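Local coordinates for protein extracellular ligand-binding receptor (Rhodopseudomonas palustris, PDB 3SG0) that probably captures aromatic acids such as benzoylformate (phenylglyoxylate) as a solute-binding protein, presumably for uptake by a transport system, at residues S35-G40 against D69-P74; I30-S35 against V92-S97; S97-S102 against A120-L125. One frame throughout, in Å; residues are numbered along the deposited sequence.

Interaction 1: S35-G40 against D69-P74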
ATOM      1  N   SER A  35      -2.082   5.627   9.843  1.00  7.91           N
ATOM      2  CA  SER A  35      -3.228   6.522   9.729  1.00  8.42           C
ATOM      3  C   SER A  35      -4.489   5.828  10.232  1.00  8.51           C
ATOM      4  O   SER A  35      -5.343   5.418   9.461  1.00  9.18           O
ATOM      5  CB  SER A  35      -3.394   6.992   8.281  1.00  8.66           C
ATOM      6  OG  SER A  35      -2.190   7.570   7.780  1.00  9.51           O
ATOM      7  N   ALA A  36      -4.568   5.656  11.545  1.00  8.50           N
ATOM      8  CA  ALA A  36      -5.670   4.924  12.165  1.00  9.72           C
ATOM      9  C   ALA A  36      -6.957   5.740  12.252  1.00 10.38           C
ATOM     10  O   ALA A  36      -8.026   5.184  12.492  1.00 14.15           O
ATOM     11  CB  ALA A  36      -5.260   4.404  13.540  1.00 11.74           C
ATOM     12  N   SER A  37      -6.857   7.047  12.054  1.00  9.17           N
ATOM     13  CA  SER A  37      -8.015   7.925  11.955  1.00  9.38           C
ATOM     14  C   SER A  37      -7.767   8.876  10.787  1.00  9.56           C
ATOM     15  O   SER A  37      -6.680   8.882  10.199  1.00  9.55           O
ATOM     16  CB  SER A  37      -8.255   8.686  13.260  1.00 10.21           C
ATOM     17  OG  SER A  37      -7.109   9.415  13.650  1.00 10.29           O
ATOM     18  N   GLY A  38      -8.776   9.662  10.421  1.00  9.41           N
ATOM     19  CA  GLY A  38      -8.703  10.486   9.228  1.00  9.56           C
ATOM     20  C   GLY A  38      -9.107   9.689   8.001  1.00  8.31           C
ATOM     21  O   GLY A  38      -9.552   8.550   8.113  1.00  8.72           O
ATOM     22  N   PRO A  39      -8.933  10.271   6.812  1.00  8.40           N
ATOM     23  CA  PRO A  39      -9.395   9.575   5.600  1.00  9.30           C
ATOM     24  C   PRO A  39      -8.588   8.321   5.249  1.00  8.20           C
ATOM     25  O   PRO A  39      -8.998   7.560   4.365  1.00  8.67           O
ATOM     26  CB  PRO A  39      -9.257  10.639   4.503  1.00 10.60           C
ATOM     27  CG  PRO A  39      -8.249  11.605   5.036  1.00 12.09           C
ATOM     28  CD  PRO A  39      -8.477  11.642   6.528  1.00  8.38           C
ATOM     29  N   GLY A  40      -7.468   8.102   5.930  1.00  7.85           N
ATOM     30  CA  GLY A  40      -6.712   6.877   5.765  1.00  7.97           C
ATOM     31  C   GLY A  40      -7.136   5.741   6.673  1.00  8.03           C
ATOM     32  O   GLY A  40      -6.492   4.691   6.635  1.00  8.18           O
ATOM     33  N   ASP A  69      -0.879   6.746  16.206  1.00 10.19           N
ATOM     34  CA  ASP A  69      -1.774   7.206  15.155  1.00  8.89           C
ATOM     35  C   ASP A  69      -1.282   8.559  14.643  1.00  8.57           C
ATOM     36  O   ASP A  69      -1.002   9.467  15.434  1.00 10.41           O
ATOM     37  CB  ASP A  69      -3.178   7.344  15.754  1.00  9.91           C
ATOM     38  CG  ASP A  69      -4.242   7.767  14.753  1.00  9.89           C
ATOM     39  OD1 ASP A  69      -4.012   7.753  13.525  1.00  9.53           O
ATOM     40  OD2 ASP A  69      -5.349   8.103  15.232  1.00 10.85           O
ATOM     41  N   ASP A  70      -1.165   8.708  13.327  1.00  8.77           N
ATOM     42  CA  ASP A  70      -0.822  10.001  12.735  1.00  8.72           C
ATOM     43  C   ASP A  70      -2.015  10.731  12.127  1.00  8.70           C
ATOM     44  O   ASP A  70      -1.849  11.799  11.550  1.00  9.11           O
ATOM     45  CB  ASP A  70       0.320   9.892  11.715  1.00  9.23           C
ATOM     46  CG  ASP A  70       0.042   8.887  10.621  1.00  8.31           C
ATOM     47  OD1 ASP A  70      -1.064   8.905  10.028  1.00  8.81           O
ATOM     48  OD2 ASP A  70       0.962   8.080  10.340  1.00  8.75           O
ATOM     49  N   GLU A  71      -3.212  10.162  12.251  1.00  8.78           N
ATOM     50  CA  GLU A  71      -4.439  10.870  11.880  1.00  8.79           C
ATOM     51  C   GLU A  71      -4.493  11.188  10.389  1.00  8.67           C
ATOM     52  O   GLU A  71      -5.249  12.063   9.973  1.00 10.24           O
ATOM     53  CB  GLU A  71      -4.623  12.139  12.727  1.00 10.32           C
ATOM     54  CG  GLU A  71      -4.741  11.801  14.191  1.00 11.65           C
ATOM     55  CD  GLU A  71      -4.990  12.991  15.092  1.00 14.97           C
ATOM     56  OE1 GLU A  71      -5.118  14.134  14.595  1.00 16.25           O
ATOM     57  OE2 GLU A  71      -5.061  12.756  16.318  1.00 18.61           O
ATOM     58  N   SER A  72      -3.720  10.467   9.578  1.00  8.67           N
ATOM     59  CA  SER A  72      -3.619  10.762   8.138  1.00  8.89           C
ATOM     60  C   SER A  72      -2.998  12.137   7.881  1.00  8.95           C
ATOM     61  O   SER A  72      -3.229  12.730   6.829  1.00 10.64           O
ATOM     62  CB  SER A  72      -4.987  10.694   7.432  1.00  9.64           C
ATOM     63  OG  SER A  72      -5.687   9.487   7.700  1.00  8.84           O
ATOM     64  N   ASP A  73      -2.197  12.628   8.824  1.00  9.41           N
ATOM     65  CA  ASP A  73      -1.650  13.973   8.735  0.57 10.40           C
ATOM     66  C   ASP A  73      -0.128  13.941   8.669  1.00  9.06           C
ATOM     67  O   ASP A  73       0.534  13.416   9.563  1.00  9.53           O
ATOM     68  CB  ASP A  73      -2.106  14.813   9.926  0.57 11.37           C
ATOM     69  CG  ASP A  73      -1.573  16.220   9.874  0.57 12.96           C
ATOM     70  OD1 ASP A  73      -2.067  17.001   9.035  0.57 14.76           O
ATOM     71  OD2 ASP A  73      -0.661  16.544  10.661  0.57 12.39           O
ATOM     72  N   PRO A  74       0.444  14.499   7.584  1.00  9.22           N
ATOM     73  CA  PRO A  74       1.909  14.445   7.459  1.00 10.81           C
ATOM     74  C   PRO A  74       2.651  15.104   8.620  1.00 10.35           C
ATOM     75  O   PRO A  74       3.697  14.610   9.036  1.00 10.86           O
ATOM     76  CB  PRO A  74       2.184  15.187   6.145  1.00 12.45           C
ATOM     77  CG  PRO A  74       0.898  15.064   5.363  1.00 13.29           C
ATOM     78  CD  PRO A  74      -0.195  15.104   6.401  1.00 10.80           C
TER
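The carboxylate of D69 faces the A36-S37 backbone and the S37 hydroxyl with both oxygens. OD2 of D69 takes the S37 OG hydrogen bond, 2.7 Å, on its syn lone pair, while OD1 of D69 receives A36 N at 2.9 Å and a longer bond from S37 N, both weak by their N-H angles of 127° and 134°. E71 N also binds D69 OD1, from above the carboxylate plane, closing an Asx turn. An alanine in place of D69 would probably leave the S37 hydroxyl without its acceptor and release the turn at E71 N. D70 repeats this one residue on: its OD1 accepts S35 OG at 2.8 Å on the syn lone pair and S72 N on the anti one, while its OD2 pairs with S96 and T33. S72 reaches across with OG anti to its carbonyl carbon (chi1 -51°), donating to S37 O at 2.8 Å and accepting G40 N at 2.9 Å. A CB on G38 or G40 would collide with S72 OG. Consecutive Asx turns and a type I' turn over D70-D73 shape one loop, whose side chains bind the other; both lead from a parallel strand into a helix, as in periplasmic binding protein lobes.

Interaction 2: I30-S35 against V92-S97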
ATOM      1  N   ILE A  30      10.676  -1.352  17.794  1.00  9.68           N
ATOM      2  CA  ILE A  30      10.130  -1.059  16.478  1.00  9.45           C
ATOM      3  C   ILE A  30       9.089   0.038  16.650  1.00  8.68           C
ATOM      4  O   ILE A  30       8.149  -0.120  17.442  1.00 10.28           O
ATOM      5  CB  ILE A  30       9.433  -2.296  15.881  1.00 10.06           C
ATOM      6  CG1 ILE A  30      10.365  -3.513  15.851  1.00 11.62           C
ATOM      7  CG2 ILE A  30       8.862  -1.980  14.507  1.00 10.85           C
ATOM      8  CD1 ILE A  30      11.524  -3.400  14.912  1.00 12.49           C
ATOM      9  N   GLY A  31       9.253   1.151  15.946  1.00  8.64           N
ATOM     10  CA  GLY A  31       8.280   2.231  15.990  1.00  9.28           C
ATOM     11  C   GLY A  31       7.375   2.182  14.785  1.00  9.27           C
ATOM     12  O   GLY A  31       7.844   1.914  13.678  1.00 10.81           O
ATOM     13  N   ILE A  32       6.089   2.452  14.979  1.00  8.45           N
ATOM     14  CA  ILE A  32       5.124   2.417  13.889  1.00  9.00           C
ATOM     15  C   ILE A  32       4.244   3.658  13.958  1.00  8.51           C
ATOM     16  O   ILE A  32       3.727   3.994  15.025  1.00  9.49           O
ATOM     17  CB  ILE A  32       4.219   1.166  13.976  1.00  9.16           C
ATOM     18  CG1 ILE A  32       5.044  -0.104  14.206  1.00  9.77           C
ATOM     19  CG2 ILE A  32       3.380   1.034  12.717  1.00 10.75           C
ATOM     20  CD1 ILE A  32       4.197  -1.323  14.574  1.00 11.52           C
ATOM     21  N   THR A  33       4.094   4.351  12.837  1.00  7.86           N
ATOM     22  CA  THR A  33       3.096   5.404  12.710  1.00  8.16           C
ATOM     23  C   THR A  33       2.158   5.009  11.588  1.00  7.93           C
ATOM     24  O   THR A  33       2.595   4.600  10.505  1.00  8.39           O
ATOM     25  CB  THR A  33       3.743   6.797  12.503  1.00  9.21           C
ATOM     26  OG1 THR A  33       2.727   7.814  12.513  1.00  9.20           O
ATOM     27  CG2 THR A  33       4.562   6.883  11.222  1.00 10.43           C
HETATM   28  N   MSE A  34       0.857   5.079  11.863  1.00  8.54           N
HETATM   29  CA  MSE A  34      -0.142   4.663  10.886  1.00  8.33           C
HETATM   30  C   MSE A  34      -1.340   5.585  10.942  1.00  7.68           C
HETATM   31  O   MSE A  34      -1.587   6.248  11.960  1.00  8.28           O
HETATM   32  CB  MSE A  34      -0.589   3.222  11.126  1.00  8.79           C
HETATM   33  CG  MSE A  34      -1.289   3.001  12.460  1.00 10.48           C
HETATM   34 SE   MSE A  34      -0.094   2.427  13.923  0.50 16.84          SE
HETATM   35  CE  MSE A  34       0.166   0.597  13.302  1.00 24.39           C
ATOM     36  N   SER A  35      -2.082   5.627   9.843  1.00  7.91           N
ATOM     37  CA  SER A  35      -3.228   6.522   9.729  1.00  8.42           C
ATOM     38  C   SER A  35      -4.489   5.828  10.232  1.00  8.51           C
ATOM     39  O   SER A  35      -5.343   5.418   9.461  1.00  9.18           O
ATOM     40  CB  SER A  35      -3.394   6.992   8.281  1.00  8.66           C
ATOM     41  OG  SER A  35      -2.190   7.570   7.780  1.00  9.51           O
ATOM     42  N   VAL A  92      13.992   0.279  14.079  1.00  8.90           N
ATOM     43  CA  VAL A  92      13.332   0.354  12.786  1.00  8.58           C
ATOM     44  C   VAL A  92      12.083   1.209  12.945  1.00  7.90           C
ATOM     45  O   VAL A  92      11.396   1.108  13.966  1.00  9.05           O
ATOM     46  CB  VAL A  92      12.899  -1.044  12.287  1.00  9.12           C
ATOM     47  CG1 VAL A  92      12.187  -0.951  10.944  1.00 10.02           C
ATOM     48  CG2 VAL A  92      14.099  -1.981  12.192  1.00 11.01           C
ATOM     49  N   LEU A  93      11.791   2.037  11.946  1.00  8.01           N
ATOM     50  CA  LEU A  93      10.548   2.803  11.889  1.00  8.08           C
ATOM     51  C   LEU A  93       9.700   2.225  10.781  1.00  7.97           C
ATOM     52  O   LEU A  93      10.225   1.861   9.735  1.00  8.42           O
ATOM     53  CB  LEU A  93      10.858   4.261  11.578  1.00 10.16           C
ATOM     54  CG  LEU A  93       9.700   5.255  11.545  1.00 12.71           C
ATOM     55  CD1 LEU A  93       8.885   5.247  12.844  1.00 13.90           C
ATOM     56  CD2 LEU A  93      10.219   6.656  11.246  1.00 13.55           C
ATOM     57  N   ILE A  94       8.396   2.135  11.012  1.00  8.00           N
ATOM     58  CA  ILE A  94       7.456   1.638  10.021  1.00  7.87           C
ATOM     59  C   ILE A  94       6.340   2.662   9.851  1.00  8.17           C
ATOM     60  O   ILE A  94       5.793   3.155  10.844  1.00  9.25           O
ATOM     61  CB  ILE A  94       6.877   0.272  10.446  1.00  7.81           C
ATOM     62  CG1 ILE A  94       8.018  -0.735  10.683  1.00  8.98           C
ATOM     63  CG2 ILE A  94       5.868  -0.216   9.424  1.00  8.36           C
ATOM     64  CD1 ILE A  94       7.552  -2.135  11.048  1.00  9.77           C
ATOM     65  N   GLY A  95       6.022   3.009   8.610  1.00  8.08           N
ATOM     66  CA  GLY A  95       4.904   3.896   8.325  1.00  8.36           C
ATOM     67  C   GLY A  95       5.188   4.860   7.188  1.00  7.26           C
ATOM     68  O   GLY A  95       6.239   4.790   6.538  1.00  8.07           O
ATOM     69  N   SER A  96       4.240   5.741   6.878  1.00  7.61           N
ATOM     70  CA  SER A  96       2.879   5.678   7.373  1.00  7.34           C
ATOM     71  C   SER A  96       2.052   4.819   6.407  1.00  7.55           C
ATOM     72  O   SER A  96       2.596   3.997   5.658  1.00  8.13           O
ATOM     73  CB  SER A  96       2.332   7.103   7.493  1.00  8.45           C
ATOM     74  OG  SER A  96       0.992   7.129   7.966  1.00  9.13           O
ATOM     75  N   SER A  97       0.737   5.018   6.439  1.00  7.60           N
ATOM     76  CA  SER A  97      -0.206   4.261   5.626  1.00  7.80           C
ATOM     77  C   SER A  97      -0.429   4.859   4.249  1.00  7.38           C
ATOM     78  O   SER A  97      -0.859   4.154   3.333  1.00  7.74           O
ATOM     79  CB  SER A  97      -1.564   4.235   6.319  1.00  7.72           C
ATOM     80  OG  SER A  97      -1.480   3.820   7.671  1.00  7.84           O
TER
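S35 N points at S97 OG in a nearly straight hydrogen bond, 2.9 Å with an N-H...O angle of 176°, beyond the paired part of two parallel strands. S97 OG stands anti to its own carbonyl carbon (chi1 -51°), the setting that puts it opposite S35 N; it also bonds Q47. Before this point the pairing is by backbone: G31 N meets V92 O at 2.9 Å, I94 N meets G31 O at 2.7 Å, and T33 N meets I94 O at 2.9 Å. The first and third donors lie nearly on the line of the carbonyl bond, and the short strand axes lie at 16° to each other. In segment 92-97 a CB on G95 would run into T33 O, and a cis peptide precedes S96. T33 O there receives the CA-H groups of G95 and S96, the latter at 3.3 Å from S96 CA. T33 OG1 and S96 OG turn to D70. On the sheet face of I30, V92, I32 and I94, I30 CD1 lies 3.8 Å from V92 CB, the two side chains pointing the same way, and I30 CG2 meets I94 CD1 at 3.7 Å. Helix 306-328 covers this face through L311 and M315. Backbone bonding and aliphatic packing thus hold the strands, whereas serine hydroxyls take over beyond them, toward the C-terminal side, where S97 belongs to the ligand pocket.

Interaction 3: S97-S102 against A120-L125. With 173 (benzoyl-formic acid), chain B.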
ATOM      1  N   SER A  97       0.737   5.018   6.439  1.00  7.60           N
ATOM      2  CA  SER A  97      -0.206   4.261   5.626  1.00  7.80           C
ATOM      3  C   SER A  97      -0.429   4.859   4.249  1.00  7.38           C
ATOM      4  O   SER A  97      -0.859   4.154   3.333  1.00  7.74           O
ATOM      5  CB  SER A  97      -1.564   4.235   6.319  1.00  7.72           C
ATOM      6  OG  SER A  97      -1.480   3.820   7.671  1.00  7.84           O
ATOM      7  N   LEU A  98      -0.203   6.165   4.134  1.00  7.24           N
ATOM      8  CA  LEU A  98      -0.544   6.927   2.935  1.00  7.48           C
ATOM      9  C   LEU A  98       0.693   7.601   2.381  1.00  7.19           C
ATOM     10  O   LEU A  98       1.625   7.910   3.127  1.00  8.09           O
ATOM     11  CB  LEU A  98      -1.576   8.016   3.237  1.00  8.04           C
ATOM     12  CG  LEU A  98      -2.754   7.661   4.135  1.00  8.41           C
ATOM     13  CD1 LEU A  98      -3.694   8.861   4.283  1.00 10.45           C
ATOM     14  CD2 LEU A  98      -3.496   6.450   3.612  1.00  9.88           C
ATOM     15  N   THR A  99       0.680   7.864   1.084  1.00  7.60           N
ATOM     16  CA  THR A  99       1.814   8.473   0.418  1.00  8.12           C
ATOM     17  C   THR A  99       2.139   9.892   0.911  1.00  7.97           C
ATOM     18  O   THR A  99       3.283  10.162   1.268  1.00  8.50           O
ATOM     19  CB  THR A  99       1.645   8.418  -1.112  1.00  8.10           C
ATOM     20  OG1 THR A  99       1.715   7.055  -1.544  1.00  8.62           O
ATOM     21  CG2 THR A  99       2.732   9.207  -1.802  1.00  9.52           C
ATOM     22  N   PRO A 100       1.158  10.812   0.945  1.00  8.36           N
ATOM     23  CA  PRO A 100       1.491  12.166   1.409  0.58  9.72           C
ATOM     24  C   PRO A 100       2.025  12.174   2.842  1.00  8.95           C
ATOM     25  O   PRO A 100       2.859  13.005   3.206  1.00  9.92           O
ATOM     26  CB  PRO A 100       0.145  12.912   1.327  0.58 11.24           C
ATOM     27  CG  PRO A 100      -0.911  11.840   1.267  0.58  9.35           C
ATOM     28  CD  PRO A 100      -0.259  10.695   0.550  0.58  9.64           C
ATOM     29  N   VAL A 101       1.525  11.260   3.658  1.00  8.58           N
ATOM     30  CA  VAL A 101       1.917  11.185   5.057  1.00  9.10           C
ATOM     31  C   VAL A 101       3.319  10.596   5.199  1.00  8.55           C
ATOM     32  O   VAL A 101       4.086  10.981   6.086  1.00 10.59           O
ATOM     33  CB  VAL A 101       0.876  10.386   5.867  1.00  8.93           C
ATOM     34  CG1 VAL A 101       1.240  10.357   7.323  1.00 10.23           C
ATOM     35  CG2 VAL A 101      -0.512  10.987   5.676  1.00 10.57           C
ATOM     36  N   SER A 102       3.661   9.674   4.302  1.00  8.27           N
ATOM     37  CA  SER A 102       4.954   8.988   4.339  1.00  8.24           C
ATOM     38  C   SER A 102       6.112   9.787   3.760  1.00  8.86           C
ATOM     39  O   SER A 102       7.252   9.613   4.179  1.00  8.59           O
ATOM     40  CB  SER A 102       4.867   7.668   3.580  1.00  8.63           C
ATOM     41  OG  SER A 102       3.970   6.775   4.215  1.00  8.42           O
ATOM     42  N   ALA A 120       2.950   2.660   2.401  1.00  7.39           N
ATOM     43  CA  ALA A 120       2.209   3.336   1.348  1.00  7.43           C
ATOM     44  C   ALA A 120       2.664   2.870  -0.037  1.00  6.95           C
ATOM     45  O   ALA A 120       3.567   2.035  -0.152  1.00  7.84           O
ATOM     46  CB  ALA A 120       2.346   4.838   1.518  1.00  8.90           C
ATOM     47  N   ALA A 121       2.038   3.407  -1.082  1.00  7.04           N
ATOM     48  CA  ALA A 121       2.092   2.773  -2.404  1.00  7.17           C
ATOM     49  C   ALA A 121       2.876   3.489  -3.500  1.00  6.94           C
ATOM     50  O   ALA A 121       3.342   2.835  -4.435  1.00  7.47           O
ATOM     51  CB  ALA A 121       0.669   2.514  -2.910  1.00  8.30           C
ATOM     52  N   ALA A 122       2.970   4.815  -3.460  1.00  7.37           N
ATOM     53  CA  ALA A 122       3.518   5.538  -4.617  1.00  7.95           C
ATOM     54  C   ALA A 122       4.993   5.237  -4.877  1.00  7.28           C
ATOM     55  O   ALA A 122       5.793   5.157  -3.953  1.00  7.63           O
ATOM     56  CB  ALA A 122       3.319   7.026  -4.459  1.00  9.13           C
ATOM     57  N   ALA A 123       5.348   5.090  -6.150  1.00  7.97           N
ATOM     58  CA  ALA A 123       6.717   4.751  -6.525  1.00  7.99           C
ATOM     59  C   ALA A 123       7.743   5.734  -5.972  1.00  8.21           C
ATOM     60  O   ALA A 123       8.849   5.329  -5.605  1.00  8.60           O
ATOM     61  CB  ALA A 123       6.838   4.672  -8.037  1.00  9.78           C
ATOM     62  N   ILE A 124       7.376   7.013  -5.899  1.00  8.21           N
ATOM     63  CA  ILE A 124       8.295   8.063  -5.473  0.76  9.22           C
ATOM     64  C   ILE A 124       8.825   7.844  -4.052  1.00  8.20           C
ATOM     65  O   ILE A 124       9.836   8.429  -3.656  1.00  9.77           O
ATOM     66  CB  ILE A 124       7.621   9.453  -5.616  0.76 10.78           C
ATOM     67  CG1 ILE A 124       8.628  10.588  -5.457  0.76 13.04           C
ATOM     68  CG2 ILE A 124       6.486   9.622  -4.627  0.76 12.61           C
ATOM     69  CD1 ILE A 124       8.058  11.938  -5.829  0.76 20.83           C
ATOM     70  N   LEU A 125       8.143   7.010  -3.273  1.00  8.38           N
ATOM     71  CA  LEU A 125       8.622   6.731  -1.923  1.00  8.11           C
ATOM     72  C   LEU A 125       9.996   6.055  -1.905  1.00  8.16           C
ATOM     73  O   LEU A 125      10.749   6.231  -0.946  1.00  9.33           O
ATOM     74  CB  LEU A 125       7.599   5.916  -1.142  1.00  8.23           C
ATOM     75  CG  LEU A 125       6.273   6.653  -0.894  1.00  7.97           C
ATOM     76  CD1 LEU A 125       5.207   5.690  -0.407  1.00  9.68           C
ATOM     77  CD2 LEU A 125       6.468   7.800   0.085  1.00 12.25           C
TER
HETATM   78  O1B 173 B 384      -0.199   5.328  -0.795  1.00  9.35           O
HETATM   79  C1  173 B 384      -1.279   5.782  -0.528  1.00 11.26           C
HETATM   80  O1A 173 B 384      -1.510   7.140  -0.336  1.00 10.35           O
HETATM   81  C2  173 B 384      -2.510   4.920  -0.616  1.00 11.86           C
HETATM   82  O2  173 B 384      -3.597   5.415  -0.617  1.00 15.69           O
HETATM   83  C1G 173 B 384      -2.306   3.438  -0.639  1.00 11.71           C
HETATM   84  C2D 173 B 384      -1.323   2.809   0.344  1.00 10.89           C
HETATM   85  C2E 173 B 384      -1.084   1.314   0.319  1.00  9.81           C
HETATM   86  C3  173 B 384      -1.824   0.459  -0.708  1.00 11.76           C
HETATM   87  C1E 173 B 384      -2.807   1.123  -1.691  1.00 11.97           C
HETATM   88  C1D 173 B 384      -3.063   2.615  -1.664  1.00 13.63           C
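T99, at the N-terminus of helix 99-111, and A121, in the loop after strand 116-118, jointly hold the carboxylate of benzoylformate in the pocket of this periplasmic binding protein. T99 N gives O1A of the ligand a hydrogen bond of 2.7 Å that is nearly straight at 176°. O1B of the ligand is gripped twice, by T99 OG1 at 2.7 Å and by A121 N at 3.0 Å. R198 adds a further bond to the ligand through NH2, and the helix N-terminus would probably favour the negative charge. The OG1 of T99 lies anti to its carbonyl carbon (chi1 -67°), and from there it gives its proton to the ligand while accepting A122 N at 3.2 Å. One hydroxyl therefore links ligand, helix and loop. Behind this first shell, A120 points its CB toward the helix start, 3.3 Å from L98 C, with the ligand's O1B also near. A122 CB packs tightly on the methyl of T99, and L125 CD2 touches S102 CB, while helix 170-186 borders T99 and A121 through Y171. The start of the helix is tied down from inside: L98 O accepts S102 N and also S102 OG, whose hydroxyl is further bonded to T118. That OG reaches L98 O at 2.8 Å from above the carbonyl plane, 40° out of it.

How the interactions relate
All three contacts belong to one mixed sheet or to the loops and helix that follow its parallel strands. Interaction 2 is wholly buried and lies largely inside that sheet, where bonding between strands and aliphatic packing dominate; interaction 1 is only partly buried, and carboxylates and hydroxyls carry it. Interaction 3 is buried as well, but with backbone N-H groups and a threonine turned to a bound acid. S35 is common to interactions 1 and 2, S97 to interactions 2 and 3. D70 of interaction 1 also ties into interaction 2, and L98 of interaction 3 packs on S35. Residues 92-102 thus run from sheet interior to ligand within one segment of chain.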